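Local coordinates for protein rhodopsin (Todarodes pacificus, PDB 2Z73) that captures light through a bound retinal whose isomerization drives G-protein signalling to phospholipase C in squid vision, at residues Met121-Met126 with Leu207-Pro212; Asn70-Asn75 with Ala127-Asp132. All coordinates share one frame; numbering follows the deposited sequence.

Contact 1: residues Met121-Met126 with Leu207-Pro212; sequences MSIMTM and LGFFGP. With RET (retinal), chain D.
Ile123 pushes its CD1 methyl against the main-chain O of Gly208, 3.5 Å away, at the point where the partner helix is irregular. A wider pi-type turn runs through 207-210 there, and the helix kinks at Pro212, whose ring nitrogen has no hydrogen to give back to the preceding turn. The same CD1 reaches the edge of the Phe209 ring, 3.9 Å from CD1 of that residue, the two side chains crossing at about a right angle. The CA–CB bond of Phe209 leads away from helix 121-126, yet CG, anti to the backbone N (chi1 -168°), brings the ring back into the contact. One face of this ring carries the ionone ring of retinal, with C3 of the chromophore 3.7 Å above the plane and over its centre. An alanine at Phe209 would probably leave a gap beneath the retinal ring and take from the Ile123 CD1 methyl the ring edge it rests on. Pro212 fills the remainder of the interface: Met124, bent at chi2 and chi3, swings its CE to 3.5 Å from the CB of Pro212, and Ile123 CD1 lies 4.1 Å from the CG of that proline. No hydrogen bond spans the two segments, whose axes run in the same direction at 22°. Pro212 and Ile123, together with Phe270, match the P-I-F motif of class A receptors, consistent with a route from ligand to helix rearrangement. Helix 246-286 supplies Phe270 against Ile123 and Leu271 against Phe209, while Trp162 of helix 149-167 packs on Met124.

Contact 2: residues Asn70-Asn75 with Ala127-Asp132; sequences NMFIIN and AMISID. With BOG (octyl beta-D-glucopyranoside), chain C.
Phe72 lays one face of its ring over the CB of Met128, a CH-pi contact that joins the second and third transmembrane helices near the cytoplasmic end of the seven-helix receptor bundle. That CB stands 3.8 Å from the ring centroid, 16° off the normal, and the two side chains cross at about a right angle. Phe72 CG lies anti to its carbonyl carbon (chi1 -62°), which sends the ring across to the third helix. Beyond CB the Met128 chain bends away from the contact. Against Ile129 the geometry changes: the two side chains slide past each other in opposite directions, Phe72 CB meeting Ile129 CG1 at a close 3.4 Å. The ring edge is left for Asp132, whose CB lies near the ring plane, 4.2 Å from Phe72 CE2. Asp132 is the acidic residue of the D/E-R-Y motif of class A receptors, so this apolar packing flanks a conserved element of the cytoplasmic end. The two segments run antiparallel at 164°, their axes 9.5 Å apart at the closest approach. Met155 of helix 149-167 and Met147 also touch Phe72. The alkyl tail of a bound octyl beta-D-glucopyranoside lies beside the isoleucines, its C7' 3.6 Å from Ile73 CD1 and 3.9 Å from Ile129 CG2.

Both contacts draw on helix 104-138, and residues 121-126 of contact 1 run straight into 127-132 of contact 2. Along the chain the segments alternate: 70-75, 121-126, 127-132, 207-212. Their centres lie about 12 Å apart, and the two contacts touch, with Thr125 OG1 and Asn75 ND2 2.7 Å apart and the CB atoms of Pro212 and Ala127 4.1 Å apart. Asn75 also bonds Trp160 through OD1, which brings in helix 149-167. A single helix thus passes from the retinal side in contact 1 to the cytoplasmic end in contact 2, a continuous path consistent with relaying the light-induced change.

Contact 1: residues Met121-Met126 with Leu207-Pro212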
ATOM      1  N   MET A 121      -6.180   1.748  -3.810  1.00 53.82           N
ATOM      2  CA  MET A 121      -5.834   0.461  -4.405  1.00 50.63           C
ATOM      3  C   MET A 121      -4.854  -0.339  -3.569  1.00 50.18           C
ATOM      4  O   MET A 121      -4.976  -1.556  -3.478  1.00 52.74           O
ATOM      5  CB  MET A 121      -5.268   0.646  -5.808  1.00 51.00           C
ATOM      6  CG  MET A 121      -5.276  -0.634  -6.631  1.00 52.48           C
ATOM      7  SD  MET A 121      -5.111  -0.350  -8.425  1.00 57.64           S
ATOM      8  CE  MET A 121      -3.445  -0.836  -8.691  1.00 57.71           C
ATOM      9  N   SER A 122      -3.888   0.324  -2.948  1.00 48.58           N
ATOM     10  CA  SER A 122      -2.940  -0.414  -2.140  1.00 50.45           C
ATOM     11  C   SER A 122      -3.572  -1.130  -0.936  1.00 50.78           C
ATOM     12  O   SER A 122      -3.207  -2.270  -0.635  1.00 50.60           O
ATOM     13  CB  SER A 122      -1.793   0.496  -1.709  1.00 50.13           C
ATOM     14  OG  SER A 122      -0.928   0.722  -2.807  1.00 49.16           O
ATOM     15  N   ILE A 123      -4.521  -0.492  -0.256  1.00 51.64           N
ATOM     16  CA  ILE A 123      -5.178  -1.138   0.885  1.00 53.82           C
ATOM     17  C   ILE A 123      -6.176  -2.191   0.429  1.00 52.80           C
ATOM     18  O   ILE A 123      -6.271  -3.261   1.029  1.00 52.74           O
ATOM     19  CB  ILE A 123      -5.955  -0.153   1.772  1.00 56.37           C
ATOM     20  CG1 ILE A 123      -6.037   1.212   1.090  1.00 58.22           C
ATOM     21  CG2 ILE A 123      -5.327  -0.097   3.155  1.00 55.13           C
ATOM     22  CD1 ILE A 123      -6.986   2.171   1.758  1.00 60.13           C
ATOM     23  N   MET A 124      -6.929  -1.897  -0.624  1.00 53.55           N
ATOM     24  CA  MET A 124      -7.907  -2.869  -1.102  1.00 54.40           C
ATOM     25  C   MET A 124      -7.187  -4.107  -1.645  1.00 54.77           C
ATOM     26  O   MET A 124      -7.693  -5.232  -1.538  1.00 54.74           O
ATOM     27  CB  MET A 124      -8.803  -2.263  -2.181  1.00 52.57           C
ATOM     28  CG  MET A 124     -10.010  -3.115  -2.492  1.00 53.91           C
ATOM     29  SD  MET A 124     -10.871  -3.673  -0.996  1.00 54.29           S
ATOM     30  CE  MET A 124     -11.932  -2.300  -0.652  1.00 52.31           C
ATOM     31  N   THR A 125      -6.005  -3.902  -2.225  1.00 52.42           N
ATOM     32  CA  THR A 125      -5.247  -5.027  -2.738  1.00 50.91           C
ATOM     33  C   THR A 125      -4.838  -5.817  -1.511  1.00 49.72           C
ATOM     34  O   THR A 125      -4.933  -7.040  -1.496  1.00 46.60           O
ATOM     35  CB  THR A 125      -3.973  -4.597  -3.500  1.00 50.86           C
ATOM     36  OG1 THR A 125      -4.336  -3.839  -4.653  1.00 50.78           O
ATOM     37  CG2 THR A 125      -3.184  -5.817  -3.948  1.00 47.59           C
ATOM     38  N   MET A 126      -4.381  -5.110  -0.480  1.00 50.05           N
ATOM     39  CA  MET A 126      -3.984  -5.777   0.752  1.00 52.27           C
ATOM     40  C   MET A 126      -5.193  -6.547   1.286  1.00 53.64           C
ATOM     41  O   MET A 126      -5.054  -7.656   1.798  1.00 52.59           O
ATOM     42  CB  MET A 126      -3.471  -4.765   1.784  1.00 51.31           C
ATOM     43  CG  MET A 126      -2.048  -4.290   1.512  1.00 52.04           C
ATOM     44  SD  MET A 126      -1.399  -3.112   2.733  1.00 56.93           S
ATOM     45  CE  MET A 126      -0.618  -1.879   1.680  1.00 54.16           C
ATOM     46  N   LEU A 207     -15.871   4.417   2.486  1.00 57.45           N
ATOM     47  CA  LEU A 207     -15.779   3.414   1.426  1.00 60.66           C
ATOM     48  C   LEU A 207     -14.345   3.099   1.008  1.00 60.52           C
ATOM     49  O   LEU A 207     -13.966   1.940   0.874  1.00 59.47           O
ATOM     50  CB  LEU A 207     -16.580   3.850   0.199  1.00 62.26           C
ATOM     51  CG  LEU A 207     -18.107   3.843   0.317  1.00 62.71           C
ATOM     52  CD1 LEU A 207     -18.570   2.496   0.865  1.00 59.34           C
ATOM     53  CD2 LEU A 207     -18.561   4.974   1.222  1.00 61.79           C
ATOM     54  N   GLY A 208     -13.547   4.134   0.803  1.00 62.39           N
ATOM     55  CA  GLY A 208     -12.177   3.922   0.388  1.00 63.95           C
ATOM     56  C   GLY A 208     -11.236   3.425   1.463  1.00 65.37           C
ATOM     57  O   GLY A 208     -10.404   2.556   1.206  1.00 67.15           O
ATOM     58  N   PHE A 209     -11.362   3.960   2.672  1.00 65.66           N
ATOM     59  CA  PHE A 209     -10.479   3.586   3.769  1.00 63.95           C
ATOM     60  C   PHE A 209     -11.044   2.547   4.746  1.00 64.54           C
ATOM     61  O   PHE A 209     -10.590   1.399   4.762  1.00 65.28           O
ATOM     62  CB  PHE A 209     -10.064   4.857   4.511  1.00 65.10           C
ATOM     63  CG  PHE A 209      -8.937   4.662   5.487  1.00 67.31           C
ATOM     64  CD1 PHE A 209      -7.928   3.734   5.238  1.00 67.50           C
ATOM     65  CD2 PHE A 209      -8.853   5.449   6.631  1.00 66.21           C
ATOM     66  CE1 PHE A 209      -6.855   3.598   6.119  1.00 66.88           C
ATOM     67  CE2 PHE A 209      -7.784   5.319   7.514  1.00 64.11           C
ATOM     68  CZ  PHE A 209      -6.784   4.392   7.256  1.00 65.44           C
ATOM     69  N   PHE A 210     -12.025   2.935   5.557  1.00 62.53           N
ATOM     70  CA  PHE A 210     -12.608   2.009   6.529  1.00 59.17           C
ATOM     71  C   PHE A 210     -13.046   0.688   5.908  1.00 56.57           C
ATOM     72  O   PHE A 210     -12.913  -0.370   6.517  1.00 56.90           O
ATOM     73  CB  PHE A 210     -13.808   2.653   7.234  1.00 59.41           C
ATOM     74  CG  PHE A 210     -13.476   3.936   7.946  1.00 61.92           C
ATOM     75  CD1 PHE A 210     -12.298   4.054   8.681  1.00 61.01           C
ATOM     76  CD2 PHE A 210     -14.351   5.017   7.909  1.00 62.26           C
ATOM     77  CE1 PHE A 210     -11.998   5.226   9.365  1.00 61.53           C
ATOM     78  CE2 PHE A 210     -14.060   6.194   8.593  1.00 61.87           C
ATOM     79  CZ  PHE A 210     -12.879   6.296   9.323  1.00 62.21           C
ATOM     80  N   GLY A 211     -13.570   0.755   4.692  1.00 55.17           N
ATOM     81  CA  GLY A 211     -14.026  -0.444   4.021  1.00 52.76           C
ATOM     82  C   GLY A 211     -13.035  -1.588   4.061  1.00 52.29           C
ATOM     83  O   GLY A 211     -13.228  -2.539   4.819  1.00 51.84           O
ATOM     84  N   PRO A 212     -11.962  -1.526   3.256  1.00 53.44           N
ATOM     85  CA  PRO A 212     -10.934  -2.570   3.203  1.00 53.77           C
ATOM     86  C   PRO A 212     -10.354  -2.888   4.576  1.00 53.76           C
ATOM     87  O   PRO A 212      -9.872  -3.992   4.824  1.00 52.21           O
ATOM     88  CB  PRO A 212      -9.898  -1.987   2.240  1.00 56.06           C
ATOM     89  CG  PRO A 212     -10.079  -0.495   2.400  1.00 56.09           C
ATOM     90  CD  PRO A 212     -11.577  -0.371   2.430  1.00 53.76           C
TER
HETATM   91  C1  RET D1000      -7.872   9.037   3.192  1.00 54.64           C
HETATM   92  C2  RET D1000      -7.613   8.177   4.462  1.00 56.03           C
HETATM   93  C3  RET D1000      -6.345   7.340   4.442  1.00 59.21           C
HETATM   94  C4  RET D1000      -6.215   6.489   3.167  1.00 58.46           C
HETATM   95  C5  RET D1000      -6.484   7.287   1.889  1.00 58.59           C
HETATM   96  C6  RET D1000      -7.225   8.441   1.876  1.00 57.36           C
HETATM   97  C7  RET D1000      -7.473   9.236   0.601  1.00 56.24           C
HETATM   98  C8  RET D1000      -6.500   9.990  -0.073  1.00 54.05           C
HETATM   99  C9  RET D1000      -6.538  10.748  -1.331  1.00 52.16           C
HETATM  100  C10 RET D1000      -5.363  11.314  -1.636  1.00 49.84           C
HETATM  101  C11 RET D1000      -4.943  12.079  -2.790  1.00 47.63           C
HETATM  102  C12 RET D1000      -3.715  12.631  -3.031  1.00 49.35           C
HETATM  103  C13 RET D1000      -2.439  12.790  -2.231  1.00 46.46           C
HETATM  104  C14 RET D1000      -1.328  13.330  -2.816  1.00 41.26           C
HETATM  105  C15 RET D1000      -0.060  13.535  -2.105  1.00 39.18           C
HETATM  106  C16 RET D1000      -9.379   9.220   3.012  1.00 52.61           C
HETATM  107  C17 RET D1000      -7.312  10.458   3.528  1.00 51.45           C
HETATM  108  C18 RET D1000      -5.819   6.616   0.716  1.00 58.95           C
HETATM  109  C19 RET D1000      -7.801  10.799  -2.167  1.00 49.13           C
HETATM  110  C20 RET D1000      -2.478  12.323  -0.759  1.00 45.59           C

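Contact 2: residues Asn70-Asn75 with Ala127-Asp132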
ATOM      1  N   ASN A  70       0.153 -14.228  -5.649  1.00 59.26           N
ATOM      2  CA  ASN A  70       1.255 -13.302  -5.894  1.00 55.93           C
ATOM      3  C   ASN A  70       0.879 -12.208  -6.878  1.00 54.65           C
ATOM      4  O   ASN A  70       1.567 -11.194  -6.981  1.00 51.97           O
ATOM      5  CB  ASN A  70       2.472 -14.064  -6.404  1.00 55.14           C
ATOM      6  CG  ASN A  70       3.255 -14.698  -5.294  1.00 54.89           C
ATOM      7  OD1 ASN A  70       4.161 -15.485  -5.537  1.00 58.16           O
ATOM      8  ND2 ASN A  70       2.924 -14.346  -4.063  1.00 56.50           N
ATOM      9  N   MET A  71      -0.205 -12.430  -7.614  1.00 53.71           N
ATOM     10  CA  MET A  71      -0.689 -11.434  -8.556  1.00 53.51           C
ATOM     11  C   MET A  71      -1.039 -10.187  -7.734  1.00 53.36           C
ATOM     12  O   MET A  71      -0.768  -9.059  -8.153  1.00 51.12           O
ATOM     13  CB  MET A  71      -1.925 -11.962  -9.298  1.00 55.16           C
ATOM     14  CG  MET A  71      -1.619 -13.003 -10.383  1.00 57.77           C
ATOM     15  SD  MET A  71      -3.098 -13.808 -11.097  1.00 59.41           S
ATOM     16  CE  MET A  71      -4.005 -12.320 -11.703  1.00 51.50           C
ATOM     17  N   PHE A  72      -1.629 -10.405  -6.553  1.00 52.43           N
ATOM     18  CA  PHE A  72      -1.997  -9.305  -5.669  1.00 49.82           C
ATOM     19  C   PHE A  72      -0.745  -8.500  -5.355  1.00 47.58           C
ATOM     20  O   PHE A  72      -0.773  -7.273  -5.374  1.00 44.68           O
ATOM     21  CB  PHE A  72      -2.606  -9.804  -4.352  1.00 52.28           C
ATOM     22  CG  PHE A  72      -3.888 -10.580  -4.509  1.00 51.88           C
ATOM     23  CD1 PHE A  72      -4.861 -10.183  -5.417  1.00 52.10           C
ATOM     24  CD2 PHE A  72      -4.123 -11.716  -3.737  1.00 52.26           C
ATOM     25  CE1 PHE A  72      -6.052 -10.912  -5.555  1.00 52.47           C
ATOM     26  CE2 PHE A  72      -5.304 -12.446  -3.869  1.00 50.70           C
ATOM     27  CZ  PHE A  72      -6.267 -12.046  -4.777  1.00 49.50           C
ATOM     28  N   ILE A  73       0.350  -9.200  -5.056  1.00 48.00           N
ATOM     29  CA  ILE A  73       1.619  -8.546  -4.741  1.00 51.34           C
ATOM     30  C   ILE A  73       2.064  -7.675  -5.913  1.00 51.60           C
ATOM     31  O   ILE A  73       2.512  -6.542  -5.733  1.00 50.28           O
ATOM     32  CB  ILE A  73       2.745  -9.576  -4.439  1.00 54.82           C
ATOM     33  CG1 ILE A  73       2.587 -10.134  -3.023  1.00 56.97           C
ATOM     34  CG2 ILE A  73       4.118  -8.919  -4.569  1.00 55.71           C
ATOM     35  CD1 ILE A  73       3.629 -11.192  -2.656  1.00 57.24           C
ATOM     36  N   ILE A  74       1.931  -8.216  -7.116  1.00 49.33           N
ATOM     37  CA  ILE A  74       2.315  -7.481  -8.299  1.00 47.96           C
ATOM     38  C   ILE A  74       1.422  -6.256  -8.433  1.00 46.40           C
ATOM     39  O   ILE A  74       1.904  -5.139  -8.633  1.00 46.65           O
ATOM     40  CB  ILE A  74       2.226  -8.387  -9.561  1.00 49.04           C
ATOM     41  CG1 ILE A  74       3.338  -9.447  -9.497  1.00 49.58           C
ATOM     42  CG2 ILE A  74       2.374  -7.559 -10.840  1.00 46.66           C
ATOM     43  CD1 ILE A  74       3.246 -10.523 -10.547  1.00 46.80           C
ATOM     44  N   ASN A  75       0.116  -6.471  -8.308  1.00 45.66           N
ATOM     45  CA  ASN A  75      -0.853  -5.388  -8.416  1.00 44.23           C
ATOM     46  C   ASN A  75      -0.512  -4.271  -7.422  1.00 44.03           C
ATOM     47  O   ASN A  75      -0.595  -3.083  -7.756  1.00 40.89           O
ATOM     48  CB  ASN A  75      -2.270  -5.913  -8.154  1.00 43.83           C
ATOM     49  CG  ASN A  75      -3.324  -4.836  -8.325  1.00 47.79           C
ATOM     50  OD1 ASN A  75      -3.575  -4.369  -9.436  1.00 48.34           O
ATOM     51  ND2 ASN A  75      -3.937  -4.428  -7.224  1.00 52.84           N
ATOM     52  N   ALA A 127      -6.382  -5.968   1.136  1.00 54.04           N
ATOM     53  CA  ALA A 127      -7.595  -6.636   1.590  1.00 53.60           C
ATOM     54  C   ALA A 127      -7.707  -7.993   0.880  1.00 55.66           C
ATOM     55  O   ALA A 127      -7.926  -9.020   1.526  1.00 57.40           O
ATOM     56  CB  ALA A 127      -8.815  -5.775   1.283  1.00 55.96           C
ATOM     57  N   MET A 128      -7.553  -7.994  -0.446  1.00 55.64           N
ATOM     58  CA  MET A 128      -7.625  -9.229  -1.219  1.00 55.03           C
ATOM     59  C   MET A 128      -6.553 -10.202  -0.743  1.00 55.92           C
ATOM     60  O   MET A 128      -6.733 -11.426  -0.786  1.00 54.67           O
ATOM     61  CB  MET A 128      -7.406  -8.961  -2.707  1.00 56.16           C
ATOM     62  CG  MET A 128      -8.404  -8.023  -3.329  1.00 58.22           C
ATOM     63  SD  MET A 128     -10.088  -8.523  -2.955  1.00 63.61           S
ATOM     64  CE  MET A 128     -10.768  -6.953  -2.461  1.00 61.34           C
ATOM     65  N   ILE A 129      -5.423  -9.659  -0.300  1.00 56.68           N
ATOM     66  CA  ILE A 129      -4.345 -10.501   0.173  1.00 58.09           C
ATOM     67  C   ILE A 129      -4.713 -11.079   1.527  1.00 59.58           C
ATOM     68  O   ILE A 129      -4.380 -12.225   1.832  1.00 60.85           O
ATOM     69  CB  ILE A 129      -3.030  -9.723   0.315  1.00 57.54           C
ATOM     70  CG1 ILE A 129      -2.581  -9.204  -1.051  1.00 58.96           C
ATOM     71  CG2 ILE A 129      -1.955 -10.635   0.913  1.00 57.74           C
ATOM     72  CD1 ILE A 129      -1.329  -8.331  -1.005  1.00 56.78           C
ATOM     73  N   SER A 130      -5.407 -10.285   2.336  1.00 59.39           N
ATOM     74  CA  SER A 130      -5.819 -10.725   3.662  1.00 59.21           C
ATOM     75  C   SER A 130      -6.865 -11.826   3.537  1.00 58.89           C
ATOM     76  O   SER A 130      -7.010 -12.665   4.430  1.00 61.70           O
ATOM     77  CB  SER A 130      -6.403  -9.556   4.457  1.00 59.60           C
ATOM     78  OG  SER A 130      -7.654  -9.162   3.923  1.00 61.77           O
ATOM     79  N   ILE A 131      -7.592 -11.817   2.424  1.00 54.87           N
ATOM     80  CA  ILE A 131      -8.620 -12.815   2.179  1.00 51.75           C
ATOM     81  C   ILE A 131      -7.970 -14.140   1.816  1.00 54.24           C
ATOM     82  O   ILE A 131      -8.374 -15.205   2.294  1.00 54.61           O
ATOM     83  CB  ILE A 131      -9.541 -12.375   1.046  1.00 49.74           C
ATOM     84  CG1 ILE A 131     -10.283 -11.104   1.461  1.00 48.66           C
ATOM     85  CG2 ILE A 131     -10.509 -13.472   0.708  1.00 49.85           C
ATOM     86  CD1 ILE A 131     -11.221 -10.573   0.409  1.00 51.33           C
ATOM     87  N   ASP A 132      -6.959 -14.071   0.957  1.00 54.49           N
ATOM     88  CA  ASP A 132      -6.238 -15.268   0.546  1.00 51.14           C
ATOM     89  C   ASP A 132      -5.638 -15.897   1.791  1.00 49.78           C
ATOM     90  O   ASP A 132      -5.697 -17.109   1.967  1.00 50.72           O
ATOM     91  CB  ASP A 132      -5.136 -14.911  -0.448  1.00 47.79           C
ATOM     92  CG  ASP A 132      -4.180 -16.049  -0.681  1.00 45.99           C
ATOM     93  OD1 ASP A 132      -3.041 -15.978  -0.189  1.00 43.34           O
ATOM     94  OD2 ASP A 132      -4.573 -17.015  -1.353  1.00 47.96           O
TER
HETATM   95  C1  BOG C1005       2.472 -19.561  -1.803  1.00100.97           C
HETATM   96  O1  BOG C1005       1.854 -18.590  -1.075  1.00 93.99           O
HETATM   97  C2  BOG C1005       3.634 -19.890  -0.901  1.00103.78           C
HETATM   98  O2  BOG C1005       4.534 -18.741  -0.663  1.00105.33           O
HETATM   99  C3  BOG C1005       4.290 -20.948  -1.667  1.00105.97           C
HETATM  100  O3  BOG C1005       5.349 -21.271  -0.840  1.00105.83           O
HETATM  101  C4  BOG C1005       3.284 -22.147  -1.907  1.00106.64           C
HETATM  102  O4  BOG C1005       3.902 -23.162  -2.634  1.00107.27           O
HETATM  103  C5  BOG C1005       2.162 -21.769  -2.780  1.00106.27           C
HETATM  104  O5  BOG C1005       1.544 -20.733  -2.025  1.00103.92           O
HETATM  105  C6  BOG C1005       1.143 -22.963  -3.012  1.00107.22           C
HETATM  106  O6  BOG C1005       0.020 -22.496  -3.935  1.00106.49           O
HETATM  107  C1' BOG C1005       1.502 -17.703  -2.099  1.00 83.53           C
HETATM  108  C2' BOG C1005       0.555 -16.854  -1.412  1.00 77.28           C
HETATM  109  C3' BOG C1005       1.150 -15.503  -1.615  1.00 71.90           C
HETATM  110  C4' BOG C1005       0.845 -14.892  -0.369  1.00 67.89           C
HETATM  111  C5' BOG C1005       1.090 -13.450  -0.613  1.00 61.85           C
HETATM  112  C6' BOG C1005       1.438 -13.004   0.699  1.00 59.91           C
HETATM  113  C7' BOG C1005       1.755 -11.586   0.446  1.00 60.11           C
HETATM  114  C8' BOG C1005       2.678 -11.315   1.501  1.00 54.52           C